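Local coordinates for stage II sporulation E family protein (Thermanaerovibrio acidaminovorans, PDB 3RNR) that is of unknown function but is probably a protein phosphatase of the PP2C (SpoIIE-like) type, at residues L107-L119 against P124-F136. Residues are numbered along the deposited sequence; the frame is centred on the assembly and turned at random.
Sequences LSLDHNVSSEMVL and PVPGPAGEMITSF
T134 and H111 bury the most surface here, with V113 next. The H111 carbonyl accepts a bond from T134 N, 3.1 Å from H111 O. S135 CB comes to 3.5 Å from H111 CB, oblique to the imidazole; S135 OG lies over one face, offset toward the rim, and L109 O over the centre of the other. H111 ND1 is tied to G92 N and S135 OG to E144 O. T134 holds OG1 between its backbone N and carbonyl carbon (chi1 60°), which turns CG2 toward the start of helix 113-119, 3.5 Å from V113 N.

That same V113 N donates to M132 O at 2.9 Å, and V113 CG2 lies beside M132 CB. One residue on, S114 N donates to G130 O at 2.9 Å. S114 OG, anti to its own nitrogen, accepts V125 N at 2.9 Å, so this serine is bonded to two points of the returning loop. V125 CG2 packs against M117 CG.

N112 caps the helix: its OD1 accepts S115 N, which lies nearly along the C=O axis, and S115 OG accepts N112 N in return, a capping box. Water 1 links N112 ND2 to E131 O. Two first-turn amides, V113 N and S114 N, thus find acceptors in the loop rather than within the helix, so segment 124-136 completes the polar pairing of the helix N-terminus at the protein surface.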
ATOM      1  N   LEU B 107      14.488   2.903 -16.070  1.00 23.06           N
ATOM      2  CA  LEU B 107      13.420   2.950 -17.080  1.00 27.04           C
ATOM      3  C   LEU B 107      12.883   4.312 -17.507  1.00 26.62           C
ATOM      4  O   LEU B 107      12.567   4.535 -18.679  1.00 23.76           O
ATOM      5  CB  LEU B 107      12.265   2.001 -16.722  1.00 26.69           C
ATOM      6  CG  LEU B 107      12.705   0.570 -16.400  1.00 27.59           C
ATOM      7  CD1 LEU B 107      11.492  -0.283 -16.018  1.00 29.58           C
ATOM      8  CD2 LEU B 107      13.494  -0.068 -17.547  1.00 29.16           C
ATOM      9  N   SER B 108      12.692   5.195 -16.531  1.00 23.84           N
ATOM     10  CA  SER B 108      11.853   6.356 -16.772  1.00 22.67           C
ATOM     11  C   SER B 108      12.656   7.618 -17.043  1.00 22.72           C
ATOM     12  O   SER B 108      13.871   7.649 -16.838  1.00 22.95           O
ATOM     13  CB  SER B 108      11.015   6.601 -15.513  1.00 24.59           C
ATOM     14  OG  SER B 108      11.881   6.718 -14.383  1.00 25.53           O
ATOM     15  N   LEU B 109      11.949   8.671 -17.438  0.53 25.31           N
ATOM     16  CA  LEU B 109      12.560   9.962 -17.717  0.53 28.33           C
ATOM     17  C   LEU B 109      12.074  10.935 -16.661  0.53 26.65           C
ATOM     18  O   LEU B 109      10.926  10.853 -16.230  0.53 25.48           O
ATOM     19  CB  LEU B 109      12.127  10.473 -19.091  0.53 29.03           C
ATOM     20  CG  LEU B 109      13.003  11.583 -19.675  0.53 30.85           C
ATOM     21  CD1 LEU B 109      14.331  11.006 -20.130  0.53 35.93           C
ATOM     22  CD2 LEU B 109      12.301  12.274 -20.828  0.53 36.35           C
ATOM     23  N   ASP B 110      12.954  11.837 -16.241  1.00 26.12           N
ATOM     24  CA  ASP B 110      12.587  12.935 -15.345  1.00 31.07           C
ATOM     25  C   ASP B 110      11.814  13.993 -16.119  1.00 33.98           C
ATOM     26  O   ASP B 110      12.122  14.243 -17.279  1.00 27.72           O
ATOM     27  CB  ASP B 110      13.847  13.635 -14.828  1.00 34.43           C
ATOM     28  CG  ASP B 110      14.562  12.842 -13.769  1.00 45.58           C
ATOM     29  OD1 ASP B 110      13.900  12.063 -13.053  1.00 42.03           O
ATOM     30  OD2 ASP B 110      15.788  13.015 -13.649  1.00 53.11           O
ATOM     31  N   HIS B 111      10.845  14.651 -15.485  1.00 25.80           N
ATOM     32  CA  HIS B 111      10.307  15.847 -16.110  1.00 24.07           C
ATOM     33  C   HIS B 111      10.868  17.078 -15.422  1.00 26.53           C
ATOM     34  O   HIS B 111      10.370  17.507 -14.387  1.00 24.01           O
ATOM     35  CB  HIS B 111       8.786  15.838 -16.010  1.00 22.04           C
ATOM     36  CG  HIS B 111       8.176  14.599 -16.593  1.00 27.24           C
ATOM     37  ND1 HIS B 111       7.545  13.652 -15.824  1.00 25.55           N
ATOM     38  CD2 HIS B 111       8.167  14.129 -17.863  1.00 32.92           C
ATOM     39  CE1 HIS B 111       7.142  12.656 -16.600  1.00 29.45           C
ATOM     40  NE2 HIS B 111       7.511  12.920 -17.839  1.00 30.50           N
ATOM     41  N   ASN B 112      11.816  17.719 -16.089  1.00 24.21           N
ATOM     42  CA  ASN B 112      12.434  18.920 -15.562  1.00 26.98           C
ATOM     43  C   ASN B 112      12.968  19.749 -16.708  1.00 29.15           C
ATOM     44  O   ASN B 112      12.967  19.291 -17.851  1.00 25.90           O
ATOM     45  CB  ASN B 112      13.473  18.644 -14.462  1.00 23.69           C
ATOM     46  CG  ASN B 112      14.635  17.797 -14.930  1.00 33.89           C
ATOM     47  OD1 ASN B 112      15.008  17.799 -16.105  1.00 27.33           O
ATOM     48  ND2 ASN B 112      15.235  17.075 -13.990  1.00 29.02           N
ATOM     49  N   VAL B 113      13.327  20.997 -16.421  1.00 32.51           N
ATOM     50  CA  VAL B 113      13.768  21.912 -17.467  1.00 27.52           C
ATOM     51  C   VAL B 113      14.906  21.338 -18.284  1.00 25.77           C
ATOM     52  O   VAL B 113      14.908  21.428 -19.505  1.00 26.37           O
ATOM     53  CB  VAL B 113      14.155  23.292 -16.878  1.00 30.90           C
ATOM     54  CG1 VAL B 113      14.930  24.134 -17.896  1.00 28.90           C
ATOM     55  CG2 VAL B 113      12.906  24.022 -16.426  1.00 28.48           C
ATOM     56  N   SER B 114      15.885  20.731 -17.629  1.00 22.47           N
ATOM     57  CA  SER B 114      16.972  20.121 -18.404  1.00 19.66           C
ATOM     58  C   SER B 114      16.448  19.081 -19.405  1.00 25.88           C
ATOM     59  O   SER B 114      16.824  19.083 -20.580  1.00 26.13           O
ATOM     60  CB  SER B 114      18.000  19.454 -17.475  1.00 23.97           C
ATOM     61  OG  SER B 114      19.149  19.117 -18.235  1.00 27.08           O
ATOM     62  N   SER B 115      15.599  18.164 -18.951  1.00 26.66           N
ATOM     63  CA  SER B 115      15.176  17.103 -19.874  1.00 30.84           C
ATOM     64  C   SER B 115      14.256  17.697 -20.946  1.00 28.09           C
ATOM     65  O   SER B 115      14.265  17.274 -22.092  1.00 28.81           O
ATOM     66  CB  SER B 115      14.511  15.924 -19.137  1.00 28.09           C
ATOM     67  OG  SER B 115      13.248  16.293 -18.619  1.00 39.08           O
ATOM     68  N   GLU B 116      13.473  18.701 -20.575  1.00 24.32           N
ATOM     69  CA  GLU B 116      12.631  19.381 -21.555  1.00 27.20           C
ATOM     70  C   GLU B 116      13.456  19.992 -22.708  1.00 28.05           C
ATOM     71  O   GLU B 116      13.114  19.825 -23.884  1.00 31.27           O
ATOM     72  CB  GLU B 116      11.776  20.445 -20.868  1.00 24.39           C
ATOM     73  CG  GLU B 116      10.654  20.976 -21.739  1.00 33.68           C
ATOM     74  CD  GLU B 116       9.983  22.178 -21.126  1.00 40.18           C
ATOM     75  OE1 GLU B 116      10.615  22.856 -20.296  1.00 58.77           O
ATOM     76  OE2 GLU B 116       8.825  22.449 -21.471  1.00 60.65           O
HETATM   77  N   MSE B 117      14.546  20.686 -22.389  1.00 24.33           N
HETATM   78  CA  MSE B 117      15.398  21.237 -23.454  1.00 22.92           C
HETATM   79  C   MSE B 117      16.005  20.119 -24.308  1.00 25.83           C
HETATM   80  O   MSE B 117      16.060  20.220 -25.530  1.00 29.60           O
HETATM   81  CB  MSE B 117      16.528  22.117 -22.878  1.00 22.99           C
HETATM   82  CG  MSE B 117      16.053  23.252 -22.002  1.00 25.91           C
HETATM   83 SE   MSE B 117      14.916  24.534 -22.984  0.80 34.60          SE
HETATM   84  CE  MSE B 117      13.136  23.800 -22.611  1.00 30.56           C
ATOM     85  N   VAL B 118      16.470  19.048 -23.671  1.00 25.07           N
ATOM     86  CA  VAL B 118      17.030  17.940 -24.442  1.00 31.50           C
ATOM     87  C   VAL B 118      15.967  17.293 -25.345  1.00 32.95           C
ATOM     88  O   VAL B 118      16.238  16.968 -26.496  1.00 30.54           O
ATOM     89  CB  VAL B 118      17.730  16.906 -23.534  1.00 33.63           C
ATOM     90  CG1 VAL B 118      18.123  15.648 -24.327  1.00 30.05           C
ATOM     91  CG2 VAL B 118      18.966  17.543 -22.906  1.00 27.07           C
ATOM     92  N   LEU B 119      14.761  17.107 -24.823  0.73 29.22           N
ATOM     93  CA  LEU B 119      13.676  16.554 -25.631  0.73 33.25           C
ATOM     94  C   LEU B 119      13.416  17.412 -26.867  0.73 37.48           C
ATOM     95  O   LEU B 119      13.034  16.900 -27.919  0.73 35.42           O
ATOM     96  CB  LEU B 119      12.387  16.431 -24.814  0.73 33.22           C
ATOM     97  CG  LEU B 119      12.320  15.236 -23.869  0.73 38.83           C
ATOM     98  CD1 LEU B 119      11.185  15.421 -22.855  0.73 40.20           C
ATOM     99  CD2 LEU B 119      12.152  13.934 -24.662  0.73 41.47           C
ATOM    100  N   PRO B 124      21.545  20.018 -22.433  1.00 34.64           N
ATOM    101  CA  PRO B 124      21.106  19.966 -21.040  1.00 31.41           C
ATOM    102  C   PRO B 124      21.289  21.299 -20.321  1.00 24.00           C
ATOM    103  O   PRO B 124      22.019  22.188 -20.781  1.00 27.41           O
ATOM    104  CB  PRO B 124      22.031  18.914 -20.429  1.00 33.85           C
ATOM    105  CG  PRO B 124      23.249  18.973 -21.259  1.00 35.09           C
ATOM    106  CD  PRO B 124      22.780  19.247 -22.650  1.00 37.29           C
ATOM    107  N   VAL B 125      20.614  21.415 -19.187  1.00 25.93           N
ATOM    108  CA  VAL B 125      20.744  22.545 -18.282  1.00 27.51           C
ATOM    109  C   VAL B 125      21.222  22.000 -16.930  1.00 24.70           C
ATOM    110  O   VAL B 125      20.408  21.645 -16.083  1.00 30.65           O
ATOM    111  CB  VAL B 125      19.368  23.235 -18.092  1.00 23.85           C
ATOM    112  CG1 VAL B 125      19.517  24.511 -17.268  1.00 27.91           C
ATOM    113  CG2 VAL B 125      18.728  23.533 -19.449  1.00 22.82           C
ATOM    114  N   PRO B 126      22.547  21.906 -16.733  1.00 30.70           N
ATOM    115  CA  PRO B 126      23.091  21.268 -15.523  1.00 35.35           C
ATOM    116  C   PRO B 126      22.751  22.025 -14.252  1.00 44.42           C
ATOM    117  O   PRO B 126      22.486  23.227 -14.302  1.00 43.46           O
ATOM    118  CB  PRO B 126      24.610  21.321 -15.748  1.00 38.90           C
ATOM    119  CG  PRO B 126      24.766  21.435 -17.235  1.00 38.76           C
ATOM    120  CD  PRO B 126      23.617  22.319 -17.658  1.00 32.98           C
ATOM    121  N   GLY B 127      22.771  21.321 -13.124  1.00 37.63           N
ATOM    122  CA  GLY B 127      22.590  21.949 -11.831  1.00 45.02           C
ATOM    123  C   GLY B 127      21.144  22.253 -11.492  1.00 40.90           C
ATOM    124  O   GLY B 127      20.239  21.953 -12.269  1.00 41.26           O
ATOM    125  N   PRO B 128      20.928  22.876 -10.325  1.00 40.61           N
ATOM    126  CA  PRO B 128      19.621  23.282  -9.779  1.00 39.56           C
ATOM    127  C   PRO B 128      18.711  24.005 -10.792  1.00 39.64           C
ATOM    128  O   PRO B 128      17.512  23.756 -10.828  1.00 35.21           O
ATOM    129  CB  PRO B 128      19.997  24.254  -8.654  1.00 42.95           C
ATOM    130  CG  PRO B 128      21.391  23.843  -8.226  1.00 44.02           C
ATOM    131  CD  PRO B 128      22.040  23.107  -9.379  1.00 33.68           C
ATOM    132  N   ALA B 129      19.261  24.886 -11.611  1.00 32.49           N
ATOM    133  CA  ALA B 129      18.447  25.568 -12.634  1.00 33.41           C
ATOM    134  C   ALA B 129      17.658  24.594 -13.541  1.00 38.09           C
ATOM    135  O   ALA B 129      16.489  24.812 -13.863  1.00 37.57           O
ATOM    136  CB  ALA B 129      19.350  26.468 -13.490  1.00 34.93           C
ATOM    137  N   GLY B 130      18.314  23.519 -13.960  1.00 31.86           N
ATOM    138  CA  GLY B 130      17.710  22.538 -14.848  1.00 26.27           C
ATOM    139  C   GLY B 130      16.836  21.538 -14.114  1.00 27.20           C
ATOM    140  O   GLY B 130      16.164  20.722 -14.730  1.00 26.36           O
ATOM    141  N   GLU B 131      16.831  21.622 -12.786  1.00 32.79           N
ATOM    142  CA  GLU B 131      16.059  20.699 -11.955  1.00 36.66           C
ATOM    143  C   GLU B 131      14.613  21.121 -11.718  1.00 35.64           C
ATOM    144  O   GLU B 131      13.827  20.354 -11.167  1.00 32.74           O
ATOM    145  CB  GLU B 131      16.760  20.478 -10.614  1.00 40.03           C
ATOM    146  CG  GLU B 131      17.929  19.513 -10.704  1.00 41.65           C
ATOM    147  CD  GLU B 131      18.701  19.422  -9.400  1.00 56.97           C
ATOM    148  OE1 GLU B 131      18.471  20.265  -8.502  1.00 56.75           O
ATOM    149  OE2 GLU B 131      19.540  18.508  -9.273  1.00 64.13           O
HETATM  150  N   MSE B 132      14.267  22.336 -12.136  0.52 32.78           N
HETATM  151  CA  MSE B 132      12.895  22.807 -12.024  0.52 31.41           C
HETATM  152  C   MSE B 132      11.963  21.795 -12.664  0.52 29.66           C
HETATM  153  O   MSE B 132      12.170  21.404 -13.809  0.52 27.00           O
HETATM  154  CB  MSE B 132      12.734  24.150 -12.730  0.52 31.84           C
HETATM  155  CG  MSE B 132      13.259  25.334 -11.953  0.52 42.33           C
HETATM  156 SE   MSE B 132      12.261  25.692 -10.316  0.52 65.26          SE
HETATM  157  CE  MSE B 132      10.460  25.736 -11.052  0.52 49.01           C
ATOM    158  N   ILE B 133      10.937  21.384 -11.925  1.00 33.70           N
ATOM    159  CA  ILE B 133       9.989  20.371 -12.403  1.00 29.79           C
ATOM    160  C   ILE B 133       9.023  20.919 -13.441  1.00 32.62           C
ATOM    161  O   ILE B 133       8.419  21.973 -13.245  1.00 32.47           O
ATOM    162  CB  ILE B 133       9.145  19.819 -11.252  1.00 31.27           C
ATOM    163  CG1 ILE B 133      10.047  19.226 -10.177  1.00 32.06           C
ATOM    164  CG2 ILE B 133       8.140  18.762 -11.780  1.00 25.00           C
ATOM    165  CD1 ILE B 133      10.931  18.172 -10.693  1.00 35.42           C
ATOM    166  N   THR B 134       8.958  20.257 -14.588  1.00 26.01           N
ATOM    167  CA  THR B 134       8.027  20.650 -15.646  1.00 29.17           C
ATOM    168  C   THR B 134       6.706  19.883 -15.740  1.00 34.98           C
ATOM    169  O   THR B 134       5.814  20.269 -16.504  1.00 28.77           O
ATOM    170  CB  THR B 134       8.727  20.579 -16.995  1.00 27.85           C
ATOM    171  OG1 THR B 134       9.161  19.236 -17.206  1.00 28.09           O
ATOM    172  CG2 THR B 134       9.952  21.486 -16.978  1.00 26.00           C
ATOM    173  N   SER B 135       6.597  18.776 -15.012  1.00 26.88           N
ATOM    174  CA  SER B 135       5.361  18.000 -15.003  1.00 30.12           C
ATOM    175  C   SER B 135       5.156  17.442 -13.600  1.00 29.33           C
ATOM    176  O   SER B 135       6.088  16.904 -13.025  1.00 28.35           O
ATOM    177  CB  SER B 135       5.418  16.876 -16.042  1.00 26.10           C
ATOM    178  OG  SER B 135       4.129  16.295 -16.209  1.00 30.00           O
ATOM    179  N   PHE B 136       3.958  17.598 -13.038  1.00 27.33           N
ATOM    180  CA  PHE B 136       3.684  17.120 -11.681  1.00 28.43           C
ATOM    181  C   PHE B 136       2.195  16.857 -11.554  1.00 30.96           C
ATOM    182  O   PHE B 136       1.401  17.361 -12.357  1.00 26.33           O
ATOM    183  CB  PHE B 136       4.156  18.130 -10.606  1.00 25.41           C
ATOM    184  CG  PHE B 136       3.471  19.478 -10.681  1.00 28.37           C
ATOM    185  CD1 PHE B 136       2.293  19.715  -9.980  1.00 26.52           C
ATOM    186  CD2 PHE B 136       4.012  20.510 -11.445  1.00 33.65           C
ATOM    187  CE1 PHE B 136       1.648  20.969 -10.042  1.00 30.47           C
ATOM    188  CE2 PHE B 136       3.380  21.773 -11.517  1.00 29.89           C
ATOM    189  CZ  PHE B 136       2.196  21.992 -10.814  1.00 32.67           C
TER
HETATM  190  O   HOH W   1      14.282  17.634 -11.079  1.00 37.00           O
HETATM  191  O   HOH W   2      10.687  17.327 -19.481  1.00 46.03           O